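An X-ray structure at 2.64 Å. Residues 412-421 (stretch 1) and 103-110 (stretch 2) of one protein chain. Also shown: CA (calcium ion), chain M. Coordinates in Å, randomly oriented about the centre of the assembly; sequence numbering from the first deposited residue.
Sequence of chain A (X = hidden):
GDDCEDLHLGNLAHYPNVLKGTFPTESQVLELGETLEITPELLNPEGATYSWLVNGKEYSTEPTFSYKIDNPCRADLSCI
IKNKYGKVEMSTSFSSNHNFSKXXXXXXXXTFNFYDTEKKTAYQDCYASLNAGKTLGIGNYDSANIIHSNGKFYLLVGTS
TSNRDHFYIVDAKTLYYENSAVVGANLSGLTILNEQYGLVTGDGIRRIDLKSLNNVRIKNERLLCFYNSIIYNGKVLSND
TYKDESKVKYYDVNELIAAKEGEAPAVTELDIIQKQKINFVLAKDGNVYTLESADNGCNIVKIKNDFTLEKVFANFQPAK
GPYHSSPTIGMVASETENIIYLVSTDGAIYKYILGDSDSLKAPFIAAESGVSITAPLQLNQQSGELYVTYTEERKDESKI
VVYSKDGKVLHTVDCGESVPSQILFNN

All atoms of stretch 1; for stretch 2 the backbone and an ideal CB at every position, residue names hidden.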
ATOM      1  N   THR A 412      -7.546 -16.489  -5.871  1.00 56.57           N
ATOM      2  CA  THR A 412      -8.725 -15.659  -5.731  1.00 55.97           C
ATOM      3  C   THR A 412      -8.707 -15.178  -4.292  1.00 60.23           C
ATOM      4  O   THR A 412      -8.713 -15.999  -3.368  1.00 63.96           O
ATOM      5  CB  THR A 412     -10.007 -16.398  -6.147  1.00 69.04           C
ATOM      6  OG1 THR A 412      -9.884 -16.846  -7.494  1.00 70.59           O
ATOM      7  CG2 THR A 412     -11.252 -15.520  -6.027  1.00 69.11           C
ATOM      8  N   VAL A 413      -8.596 -13.870  -4.101  1.00 53.14           N
ATOM      9  CA  VAL A 413      -8.604 -13.236  -2.787  1.00 51.64           C
ATOM     10  C   VAL A 413      -9.962 -12.570  -2.624  1.00 56.07           C
ATOM     11  O   VAL A 413     -10.281 -11.651  -3.375  1.00 54.76           O
ATOM     12  CB  VAL A 413      -7.426 -12.244  -2.614  1.00 54.46           C
ATOM     13  CG1 VAL A 413      -7.336 -11.735  -1.176  1.00 53.88           C
ATOM     14  CG2 VAL A 413      -6.108 -12.872  -3.047  1.00 54.37           C
ATOM     15  N   ASP A 414     -10.794 -13.065  -1.708  1.00 55.02           N
ATOM     16  CA  ASP A 414     -12.110 -12.475  -1.489  1.00 55.48           C
ATOM     17  C   ASP A 414     -11.920 -11.217  -0.669  1.00 57.25           C
ATOM     18  O   ASP A 414     -11.203 -11.233   0.325  1.00 55.12           O
ATOM     19  CB  ASP A 414     -13.081 -13.474  -0.827  1.00 58.92           C
ATOM     20  CG  ASP A 414     -14.524 -12.997  -0.663  1.00 75.90           C
ATOM     21  OD1 ASP A 414     -14.920 -12.019  -1.356  1.00 74.82           O
ATOM     22  OD2 ASP A 414     -15.274 -13.630   0.123  1.00 88.78           O
ATOM     23  N   CYS A 415     -12.483 -10.106  -1.139  1.00 55.20           N
ATOM     24  CA  CYS A 415     -12.317  -8.820  -0.475  1.00 54.74           C
ATOM     25  C   CYS A 415     -13.669  -8.306   0.042  1.00 62.08           C
ATOM     26  O   CYS A 415     -13.701  -7.317   0.783  1.00 62.86           O
ATOM     27  CB  CYS A 415     -11.664  -7.815  -1.423  1.00 53.06           C
ATOM     28  SG  CYS A 415      -9.959  -8.225  -1.874  1.00 55.50           S
ATOM     29  N   GLY A 416     -14.748  -8.982  -0.341  1.00 59.32           N
ATOM     30  CA  GLY A 416     -16.097  -8.633   0.073  1.00 59.69           C
ATOM     31  C   GLY A 416     -16.558  -7.277  -0.404  1.00 63.26           C
ATOM     32  O   GLY A 416     -16.380  -6.934  -1.567  1.00 62.15           O
ATOM     33  N   GLU A 417     -17.108  -6.490   0.515  1.00 62.48           N
ATOM     34  CA  GLU A 417     -17.689  -5.167   0.286  1.00 63.70           C
ATOM     35  C   GLU A 417     -16.639  -4.056   0.146  1.00 67.80           C
ATOM     36  O   GLU A 417     -16.980  -2.944  -0.290  1.00 68.98           O
ATOM     37  CB  GLU A 417     -18.618  -4.818   1.450  1.00 66.21           C
ATOM     38  CG  GLU A 417     -19.877  -5.668   1.470  1.00 83.42           C
ATOM     39  CD  GLU A 417     -20.804  -5.450   2.646  1.00112.80           C
ATOM     40  OE1 GLU A 417     -20.322  -5.041   3.729  1.00108.39           O
ATOM     41  OE2 GLU A 417     -22.006  -5.777   2.506  1.00112.93           O
ATOM     42  N   SER A 418     -15.381  -4.349   0.500  1.00 62.24           N
ATOM     43  CA  SER A 418     -14.298  -3.381   0.445  1.00 60.39           C
ATOM     44  C   SER A 418     -13.410  -3.664  -0.775  1.00 61.28           C
ATOM     45  O   SER A 418     -12.728  -4.689  -0.836  1.00 60.57           O
ATOM     46  CB  SER A 418     -13.493  -3.394   1.745  1.00 64.25           C
ATOM     47  OG  SER A 418     -13.006  -4.689   2.056  1.00 76.56           O
ATOM     48  N   VAL A 419     -13.451  -2.735  -1.756  1.00 55.32           N
ATOM     49  CA  VAL A 419     -12.686  -2.789  -3.011  1.00 52.79           C
ATOM     50  C   VAL A 419     -11.197  -2.488  -2.753  1.00 51.85           C
ATOM     51  O   VAL A 419     -10.885  -1.397  -2.255  1.00 52.10           O
ATOM     52  CB  VAL A 419     -13.241  -1.809  -4.084  1.00 55.62           C
ATOM     53  CG1 VAL A 419     -12.497  -1.965  -5.402  1.00 54.02           C
ATOM     54  CG2 VAL A 419     -14.740  -2.008  -4.297  1.00 56.70           C
ATOM     55  N   PRO A 420     -10.263  -3.393  -3.133  1.00 43.58           N
ATOM     56  CA  PRO A 420      -8.841  -3.056  -2.985  1.00 41.89           C
ATOM     57  C   PRO A 420      -8.476  -1.970  -3.999  1.00 47.24           C
ATOM     58  O   PRO A 420      -8.957  -1.999  -5.140  1.00 50.07           O
ATOM     59  CB  PRO A 420      -8.099  -4.379  -3.216  1.00 42.94           C
ATOM     60  CG  PRO A 420      -9.111  -5.325  -3.723  1.00 48.20           C
ATOM     61  CD  PRO A 420     -10.455  -4.712  -3.773  1.00 44.56           C
ATOM     62  N   SER A 421      -7.703  -0.968  -3.560  1.00 41.41           N
ATOM     63  CA  SER A 421      -7.359   0.175  -4.415  1.00 40.73           C
ATOM     64  C   SER A 421      -5.999   0.023  -5.097  1.00 42.78           C
ATOM     65  O   SER A 421      -5.762   0.651  -6.143  1.00 41.64           O
ATOM     66  CB  SER A 421      -7.355   1.460  -3.593  1.00 41.93           C
ATOM     67  OG  SER A 421      -6.490   1.372  -2.472  1.00 49.90           O
ATOM     68  N   UNK A 103       4.375 -13.284  -1.376  1.00 50.43           N
ATOM     69  CA  UNK A 103       3.052 -12.834  -1.811  1.00 48.72           C
ATOM     70  C   UNK A 103       3.003 -11.350  -2.115  1.00 48.66           C
ATOM     71  O   UNK A 103       3.966 -10.797  -2.660  1.00 47.47           O
ATOM     72  CB  UNK A 103       2.010 -13.165  -0.741  1.00 48.72           C
ATOM     73  N   UNK A 104       1.877 -10.688  -1.778  1.00 42.89           N
ATOM     74  CA  UNK A 104       1.738  -9.234  -2.031  1.00 40.92           C
ATOM     75  C   UNK A 104       0.854  -8.548  -0.997  1.00 43.27           C
ATOM     76  O   UNK A 104      -0.043  -9.189  -0.436  1.00 42.42           O
ATOM     77  CB  UNK A 104       1.160  -8.993  -3.427  1.00 40.92           C
ATOM     78  N   UNK A 105       1.073  -7.230  -0.791  1.00 39.09           N
ATOM     79  CA  UNK A 105       0.200  -6.411   0.062  1.00 38.52           C
ATOM     80  C   UNK A 105      -0.971  -5.948  -0.773  1.00 44.23           C
ATOM     81  O   UNK A 105      -0.870  -5.914  -1.995  1.00 47.55           O
ATOM     82  CB  UNK A 105       0.948  -5.218   0.660  1.00 38.52           C
ATOM     83  N   UNK A 106      -2.096  -5.678  -0.163  1.00 39.49           N
ATOM     84  CA  UNK A 106      -3.229  -5.138  -0.897  1.00 39.05           C
ATOM     85  C   UNK A 106      -3.908  -4.169   0.042  1.00 43.36           C
ATOM     86  O   UNK A 106      -4.098  -4.466   1.225  1.00 42.87           O
ATOM     87  CB  UNK A 106      -4.185  -6.231  -1.380  1.00 39.05           C
ATOM     88  N   UNK A 107      -4.155  -2.965  -0.463  1.00 39.43           N
ATOM     89  CA  UNK A 107      -4.774  -1.879   0.280  1.00 38.26           C
ATOM     90  C   UNK A 107      -6.286  -2.029   0.102  1.00 43.92           C
ATOM     91  O   UNK A 107      -6.795  -1.895  -1.003  1.00 45.29           O
ATOM     92  CB  UNK A 107      -4.278  -0.512  -0.195  1.00 38.26           C
ATOM     93  N   UNK A 108      -6.973  -2.400   1.172  1.00 40.48           N
ATOM     94  CA  UNK A 108      -8.420  -2.615   1.257  1.00 40.81           C
ATOM     95  C   UNK A 108      -8.871  -2.343   2.675  1.00 45.66           C
ATOM     96  O   UNK A 108      -8.119  -2.611   3.607  1.00 44.91           O
ATOM     97  CB  UNK A 108      -8.801  -4.034   0.831  1.00 40.81           C
ATOM     98  N   UNK A 109     -10.055  -1.743   2.828  1.00 44.99           N
ATOM     99  CA  UNK A 109     -10.701  -1.290   4.068  1.00 46.70           C
ATOM    100  C   UNK A 109      -9.731  -0.382   4.844  1.00 48.82           C
ATOM    101  O   UNK A 109      -9.595  -0.492   6.058  1.00 49.70           O
ATOM    102  CB  UNK A 109     -11.129  -2.482   4.926  1.00 46.70           C
ATOM    103  N   UNK A 110      -9.091   0.517   4.104  1.00 44.32           N
ATOM    104  CA  UNK A 110      -8.211   1.558   4.607  1.00 43.62           C
ATOM    105  C   UNK A 110      -6.993   1.133   5.380  1.00 46.33           C
ATOM    106  O   UNK A 110      -6.579   1.844   6.288  1.00 46.21           O
ATOM    107  CB  UNK A 110      -9.028   2.492   5.502  1.00 43.62           C
TER
HETATM  108 CA    CA M 509      -9.234 -17.258  -1.529  1.00 79.74          CA

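Position 103 begins the stretch with phi/psi of 153/-143, and nothing of stretch 1 lies within 5.5 Å of its ideal CB. A phi so far positive is awkward for any residue with a CB, so the backbone itself points to glycine; the residue is Gly 103.

At position 104 the backbone is extended (-149/154) and CA-to-CB runs sideways. A short side chain would touch nothing here, whereas a long apolar one, aliphatic or aromatic, could reach the methyl groups of Val 413, whose own CA-to-CB bond points toward stretch 2. The deposited residue is Phe 104. With chi1 at 57° (p) the end of its side chain comes nearer stretch 1 than its CB does, and Phe 104 CZ lies 4.1 Å from Val 413 CG2, an oblique apolar contact.

Position 105 is out of reach of stretch 1, so the visible atoms restrict it little beyond the extended conformation (-84/154). It is Phe 105, whose side chain stays out of reach of stretch 1.

Position 106 is more informative. Its CA-to-CB bond is sideways and the ideal CB lies 4.7 Å from Pro 420 CB, while the CA-to-CB bonds of Val 413 and Cys 415 both point toward this strand. These three line a broad apolar surface that a large side chain could cover; Phe, Tyr, Trp or Met would be reasonable. Tyr 106 occupies it, with chi1 at 63° (p). Its CZ is 4.0 Å from Val 413 CG1, its CE2 4.1 Å from Cys 415 SG, and its CD2 4.4 Å from Pro 420 CB. Cys 415 SG sits 4.9 Å from the ring centroid, 44° off the normal, so this sulfur-aromatic approach is oblique. Tyr 106 OH lies 4.0 Å from Val 413 CG1 but has no hydrogen bond to stretch 1, so that stretch gives no polar reason to prefer Tyr to Phe.

At position 107 the backbone matters most, whatever the side chain: Ser 421 N donates to the carbonyl O of this residue at 2.9 Å (154° at the hydrogen), and Pro 420 CA lies 3.1 Å from the same O in a CA-H...O contact. The ideal CB is 3.7 Å from Ser 421 OG, favouring a compact side chain such as Val, Thr or Ala. In Val 107 (chi1 t), CG1 packs 3.5 Å from Ser 421 OG.

Position 108 points its CB toward stretch 1, 3.9 Å from Pro 420 CA and 4.3 Å from Ser 418 O. Little room remains beyond it, so Ala, Gly or perhaps Ser would suit. Ala 108 places its CB 4.1 Å from Pro 420 CB.

Position 109 has phi/psi of 53/44, a left-handed conformation that Asn, Asp and Gly adopt readily. Its ideal CB is 4.1 Å from Ser 418 CB. Asp 109 packs its CB 4.0 Å from Ser 418 CB, while its carboxylate extends beyond that contact.

Position 110, at 60/35, points away from stretch 1; its positive phi favours glycine, and Gly 110 is found.

Stretch 2 103-110: GFFYVADG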
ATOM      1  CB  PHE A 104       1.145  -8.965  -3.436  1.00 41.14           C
ATOM      2  CG  PHE A 104      -0.198  -9.623  -3.672  1.00 42.69           C
ATOM      3  CD1 PHE A 104      -1.376  -9.007  -3.263  1.00 45.24           C
ATOM      4  CD2 PHE A 104      -0.285 -10.848  -4.324  1.00 45.06           C
ATOM      5  CE1 PHE A 104      -2.613  -9.623  -3.472  1.00 45.96           C
ATOM      6  CE2 PHE A 104      -1.519 -11.464  -4.528  1.00 47.62           C
ATOM      7  CZ  PHE A 104      -2.676 -10.839  -4.120  1.00 45.35           C
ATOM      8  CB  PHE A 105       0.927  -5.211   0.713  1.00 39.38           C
ATOM      9  CG  PHE A 105       2.166  -5.486   1.556  1.00 39.96           C
ATOM     10  CD1 PHE A 105       2.050  -5.937   2.871  1.00 43.51           C
ATOM     11  CD2 PHE A 105       3.438  -5.229   1.054  1.00 40.15           C
ATOM     12  CE1 PHE A 105       3.187  -6.162   3.647  1.00 44.40           C
ATOM     13  CE2 PHE A 105       4.576  -5.440   1.834  1.00 43.12           C
ATOM     14  CZ  PHE A 105       4.444  -5.903   3.120  1.00 42.90           C
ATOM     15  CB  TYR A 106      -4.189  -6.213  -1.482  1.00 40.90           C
ATOM     16  CG  TYR A 106      -4.913  -7.106  -0.491  1.00 41.42           C
ATOM     17  CD1 TYR A 106      -4.339  -8.291  -0.044  1.00 43.74           C
ATOM     18  CD2 TYR A 106      -6.217  -6.820  -0.086  1.00 41.75           C
ATOM     19  CE1 TYR A 106      -5.010  -9.129   0.847  1.00 46.44           C
ATOM     20  CE2 TYR A 106      -6.895  -7.645   0.805  1.00 42.86           C
ATOM     21  CZ  TYR A 106      -6.289  -8.805   1.263  1.00 50.53           C
ATOM     22  OH  TYR A 106      -6.933  -9.624   2.146  1.00 50.27           O
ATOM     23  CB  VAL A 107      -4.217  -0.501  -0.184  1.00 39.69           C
ATOM     24  CG1 VAL A 107      -4.860   0.655   0.591  1.00 39.10           C
ATOM     25  CG2 VAL A 107      -2.701  -0.466  -0.054  1.00 38.38           C
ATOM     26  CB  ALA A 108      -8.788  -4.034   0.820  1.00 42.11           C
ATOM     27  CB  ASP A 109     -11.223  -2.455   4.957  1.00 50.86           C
ATOM     28  CG  ASP A 109     -12.374  -2.095   5.922  1.00 67.44           C
ATOM     29  OD1 ASP A 109     -13.095  -1.088   5.666  1.00 69.09           O
ATOM     30  OD2 ASP A 109     -12.610  -2.861   6.868  1.00 75.21           O
TER
HETATM   31  O   HOH W   1      -8.281 -15.555   0.274  1.00 49.65           O
HETATM   32  O   HOH W   2     -11.681 -16.727  -2.114  1.00 53.32           O
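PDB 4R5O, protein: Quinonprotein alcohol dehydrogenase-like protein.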